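Local coordinates for cellulose binding protein (Clavibacter michiganensis, PDB 4JJO), which probably binds plant cell-wall polysaccharide and loosens cell walls as the C-terminal expansin module of a longer protein that is probably an endo-beta-1,4-glucanase, at residues 171-181 with 193-201. Numbering follows the deposited sequence.
Sequences VTDQYGRAVVL and RTASRFYPV
Phe198 pushes its ring between Asp173 and Val179, and this is the tight part of the contact. Val179 CG1 sits over the centre of one ring face in a CH-pi contact, 4.0 Å from the centroid. Asp173 CB lies over the opposite face. The far end of the ring is held too, with Val179 CG2 3.6 Å from Phe198 CZ and Val171 CG1 also against CZ. At the ring edge, near its plane, Phe198 CE1 is 3.3 Å from Arg177 O. Val171 O borders the same edge.

Asp173 CG lies between its backbone N and carbonyl carbon (chi1 69°), which brings the carboxylate to the N-H groups of the turn. OD1 accepts hydrogen bonds from Tyr175 N and Arg177 N, which approach from opposite faces of the carboxylate plane. OD2 receives Arg177 NE at 2.8 Å through its syn lone pair, and NH2 as well, in a side-on salt bridge. Asp104 is a second acidic partner of NH2. Phe198 O lies over one face of this guanidinium. Tyr199 CD2 approaches Arg177 NH2 obliquely at 3.8 Å, the two planes 25° apart.

At its two ends the contact is bridged by water. One water accepts weakly from Arg177 NH1 and donates to Phe198 O. Another joins Val180 O to Ser196 OG. Buried Leu181 still packs closely here, its CD2 3.4 Å from Ser196 OG. Thr194 OG1 accepts a hydrogen bond from Ser196 N, an ST turn, and also bonds to Val110 O.

The C-terminal tail thus packs along an edge hairpin whose type I turn, Asp173 to Gly176, holds an Asx turn at Asp173, in the expansin C-terminal beta-sandwich domain.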
loop_
_atom_site.group_PDB
_atom_site.type_symbol
_atom_site.label_atom_id
_atom_site.label_comp_id
_atom_site.label_asym_id
_atom_site.label_seq_id
_atom_site.Cartn_x
_atom_site.Cartn_y
_atom_site.Cartn_z
ATOM N N VAL A 171 8.718 10.987 -5.120
ATOM C CA VAL A 171 7.649 10.037 -5.372
ATOM C C VAL A 171 6.586 10.678 -6.259
ATOM O O VAL A 171 6.021 11.721 -5.924
ATOM C CB VAL A 171 7.008 9.562 -4.058
ATOM C CG1 VAL A 171 5.999 8.460 -4.327
ATOM C CG2 VAL A 171 8.081 9.078 -3.094
ATOM N N THR A 172 6.327 10.042 -7.397
ATOM C CA THR A 172 5.342 10.525 -8.356
ATOM C C THR A 172 4.195 9.525 -8.420
ATOM O O THR A 172 4.426 8.330 -8.591
ATOM C CB THR A 172 5.960 10.666 -9.759
ATOM O OG1 THR A 172 7.178 11.418 -9.679
ATOM C CG2 THR A 172 4.996 11.361 -10.714
ATOM N N ASP A 173 2.961 10.002 -8.282
ATOM C CA ASP A 173 1.818 9.095 -8.264
ATOM C C ASP A 173 1.234 8.902 -9.660
ATOM O O ASP A 173 1.685 9.517 -10.622
ATOM C CB ASP A 173 0.744 9.570 -7.274
ATOM C CG ASP A 173 0.045 10.850 -7.712
ATOM O OD1 ASP A 173 0.148 11.240 -8.895
ATOM O OD2 ASP A 173 -0.632 11.461 -6.856
ATOM N N GLN A 174 0.230 8.037 -9.757
ATOM C CA GLN A 174 -0.356 7.663 -11.041
ATOM C C GLN A 174 -0.973 8.845 -11.790
ATOM O O GLN A 174 -1.248 8.753 -12.987
ATOM C CB GLN A 174 -1.423 6.586 -10.833
ATOM C CG GLN A 174 -2.557 7.000 -9.908
ATOM C CD GLN A 174 -3.611 5.920 -9.755
ATOM O OE1 GLN A 174 -3.831 5.400 -8.661
ATOM N NE2 GLN A 174 -4.275 5.581 -10.854
ATOM N N TYR A 175 -1.197 9.948 -11.086
ATOM C CA TYR A 175 -1.805 11.126 -11.694
ATOM C C TYR A 175 -0.769 12.207 -11.992
ATOM O O TYR A 175 -1.119 13.339 -12.322
ATOM C CB TYR A 175 -2.920 11.659 -10.793
ATOM C CG TYR A 175 -4.026 10.649 -10.591
ATOM C CD1 TYR A 175 -4.856 10.293 -11.642
ATOM C CD2 TYR A 175 -4.232 10.041 -9.362
ATOM C CE1 TYR A 175 -5.863 9.369 -11.475
ATOM C CE2 TYR A 175 -5.239 9.112 -9.185
ATOM C CZ TYR A 175 -6.049 8.780 -10.246
ATOM O OH TYR A 175 -7.052 7.856 -10.077
ATOM N N GLY A 176 0.506 11.845 -11.872
ATOM C CA GLY A 176 1.599 12.718 -12.266
ATOM C C GLY A 176 2.019 13.702 -11.192
ATOM O O GLY A 176 2.895 14.537 -11.416
ATOM N N ARG A 177 1.401 13.603 -10.021
ATOM C CA ARG A 177 1.719 14.495 -8.916
ATOM C C ARG A 177 2.950 13.992 -8.181
ATOM O O ARG A 177 3.083 12.799 -7.929
ATOM C CB ARG A 177 0.532 14.586 -7.962
ATOM C CG ARG A 177 -0.755 15.029 -8.644
ATOM C CD ARG A 177 -1.931 15.056 -7.685
ATOM N NE ARG A 177 -2.272 13.719 -7.212
ATOM C CZ ARG A 177 -3.419 13.400 -6.622
ATOM N NH1 ARG A 177 -4.356 14.321 -6.426
ATOM N NH2 ARG A 177 -3.633 12.151 -6.231
ATOM N N ALA A 178 3.852 14.910 -7.845
ATOM C CA ALA A 178 5.114 14.538 -7.218
ATOM C C ALA A 178 5.309 15.197 -5.862
ATOM O O ALA A 178 4.920 16.348 -5.653
ATOM C CB ALA A 178 6.276 14.898 -8.134
ATOM N N VAL A 179 5.918 14.452 -4.946
ATOM C CA VAL A 179 6.407 15.014 -3.697
ATOM C C VAL A 179 7.904 14.763 -3.592
ATOM O O VAL A 179 8.387 13.683 -3.938
ATOM C CB VAL A 179 5.715 14.411 -2.457
ATOM C CG1 VAL A 179 4.243 14.795 -2.426
ATOM C CG2 VAL A 179 5.885 12.899 -2.413
ATOM N N VAL A 180 8.633 15.768 -3.126
ATOM C CA VAL A 180 10.064 15.634 -2.900
ATOM C C VAL A 180 10.321 15.652 -1.404
ATOM O O VAL A 180 9.917 16.584 -0.705
ATOM C CB VAL A 180 10.854 16.758 -3.587
ATOM C CG1 VAL A 180 12.325 16.690 -3.205
ATOM C CG2 VAL A 180 10.685 16.669 -5.098
ATOM N N LEU A 181 11.000 14.617 -0.921
ATOM C CA LEU A 181 11.161 14.392 0.507
ATOM C C LEU A 181 12.628 14.455 0.913
ATOM O O LEU A 181 13.344 13.458 0.824
ATOM C CB LEU A 181 10.587 13.022 0.875
ATOM C CG LEU A 181 9.207 12.718 0.282
ATOM C CD1 LEU A 181 8.860 11.251 0.461
ATOM C CD2 LEU A 181 8.143 13.604 0.903
ATOM N N ARG A 193 8.107 9.766 9.081
ATOM C CA ARG A 193 6.961 10.560 8.667
ATOM C C ARG A 193 7.408 11.910 8.127
ATOM O O ARG A 193 8.353 12.505 8.639
ATOM C CB ARG A 193 6.016 10.740 9.852
ATOM C CG ARG A 193 5.616 9.415 10.462
ATOM C CD ARG A 193 4.648 9.536 11.609
ATOM N NE ARG A 193 3.962 8.263 11.805
ATOM C CZ ARG A 193 4.434 7.248 12.524
ATOM N NH1 ARG A 193 5.601 7.342 13.150
ATOM N NH2 ARG A 193 3.728 6.132 12.621
ATOM N N THR A 194 6.733 12.380 7.081
ATOM C CA THR A 194 7.037 13.682 6.502
ATOM C C THR A 194 5.823 14.600 6.573
ATOM O O THR A 194 4.748 14.200 7.019
ATOM C CB THR A 194 7.476 13.577 5.024
ATOM O OG1 THR A 194 6.324 13.455 4.176
ATOM C CG2 THR A 194 8.403 12.390 4.815
ATOM N N ALA A 195 6.009 15.835 6.125
ATOM C CA ALA A 195 4.938 16.819 6.115
ATOM C C ALA A 195 4.189 16.802 4.786
ATOM O O ALA A 195 3.188 17.496 4.621
ATOM C CB ALA A 195 5.509 18.197 6.366
ATOM N N SER A 196 4.674 15.999 3.845
ATOM C CA SER A 196 4.183 16.050 2.471
ATOM C C SER A 196 2.892 15.270 2.242
ATOM O O SER A 196 2.646 14.233 2.860
ATOM C CB SER A 196 5.264 15.554 1.508
ATOM O OG SER A 196 6.349 16.463 1.474
ATOM N N ARG A 197 2.077 15.800 1.336
ATOM C CA ARG A 197 0.829 15.177 0.915
ATOM C C ARG A 197 0.685 15.338 -0.592
ATOM O O ARG A 197 1.151 16.322 -1.159
ATOM C CB ARG A 197 -0.365 15.850 1.594
ATOM C CG ARG A 197 -0.555 15.499 3.058
ATOM C CD ARG A 197 -1.755 16.234 3.634
ATOM N NE ARG A 197 -1.895 16.025 5.072
ATOM C CZ ARG A 197 -2.502 14.981 5.627
ATOM N NH1 ARG A 197 -3.033 14.031 4.871
ATOM N NH2 ARG A 197 -2.577 14.884 6.949
ATOM N N PHE A 198 0.039 14.372 -1.236
ATOM C CA PHE A 198 -0.257 14.470 -2.660
ATOM C C PHE A 198 -1.516 15.296 -2.888
ATOM O O PHE A 198 -1.737 15.810 -3.982
ATOM C CB PHE A 198 -0.431 13.078 -3.270
ATOM C CG PHE A 198 0.858 12.337 -3.459
ATOM C CD1 PHE A 198 1.640 12.562 -4.580
ATOM C CD2 PHE A 198 1.289 11.419 -2.521
ATOM C CE1 PHE A 198 2.828 11.885 -4.759
ATOM C CE2 PHE A 198 2.479 10.738 -2.696
ATOM C CZ PHE A 198 3.246 10.972 -3.816
ATOM N N TYR A 199 -2.337 15.419 -1.847
ATOM C CA TYR A 199 -3.590 16.163 -1.921
ATOM C C TYR A 199 -3.999 16.606 -0.516
ATOM O O TYR A 199 -3.590 15.998 0.470
ATOM C CB TYR A 199 -4.682 15.299 -2.554
ATOM C CG TYR A 199 -4.746 13.902 -1.990
ATOM C CD1 TYR A 199 -5.574 13.605 -0.917
ATOM C CD2 TYR A 199 -3.980 12.880 -2.530
ATOM C CE1 TYR A 199 -5.636 12.331 -0.397
ATOM C CE2 TYR A 199 -4.032 11.600 -2.014
ATOM C CZ TYR A 199 -4.862 11.331 -0.950
ATOM O OH TYR A 199 -4.919 10.060 -0.434
ATOM N N PRO A 200 -4.810 17.672 -0.420
ATOM C CA PRO A 200 -5.128 18.262 0.887
ATOM C C PRO A 200 -6.094 17.468 1.759
ATOM O O PRO A 200 -6.838 16.615 1.279
ATOM C CB PRO A 200 -5.776 19.602 0.519
ATOM C CG PRO A 200 -6.295 19.419 -0.850
ATOM C CD PRO A 200 -5.364 18.463 -1.533
ATOM N N VAL A 201 -6.053 17.767 3.053
ATOM C CA VAL A 201 -7.100 17.371 3.981
ATOM C C VAL A 201 -8.223 18.390 3.860
ATOM O O VAL A 201 -7.971 19.562 3.581
ATOM C CB VAL A 201 -6.603 17.376 5.443
ATOM C CG1 VAL A 201 -5.349 16.529 5.597
ATOM C CG2 VAL A 201 -6.348 18.805 5.917
HETATM O O HOH W 1 -3.447 17.340 -5.433
HETATM O O HOH W 2 7.044 17.320 -0.887
#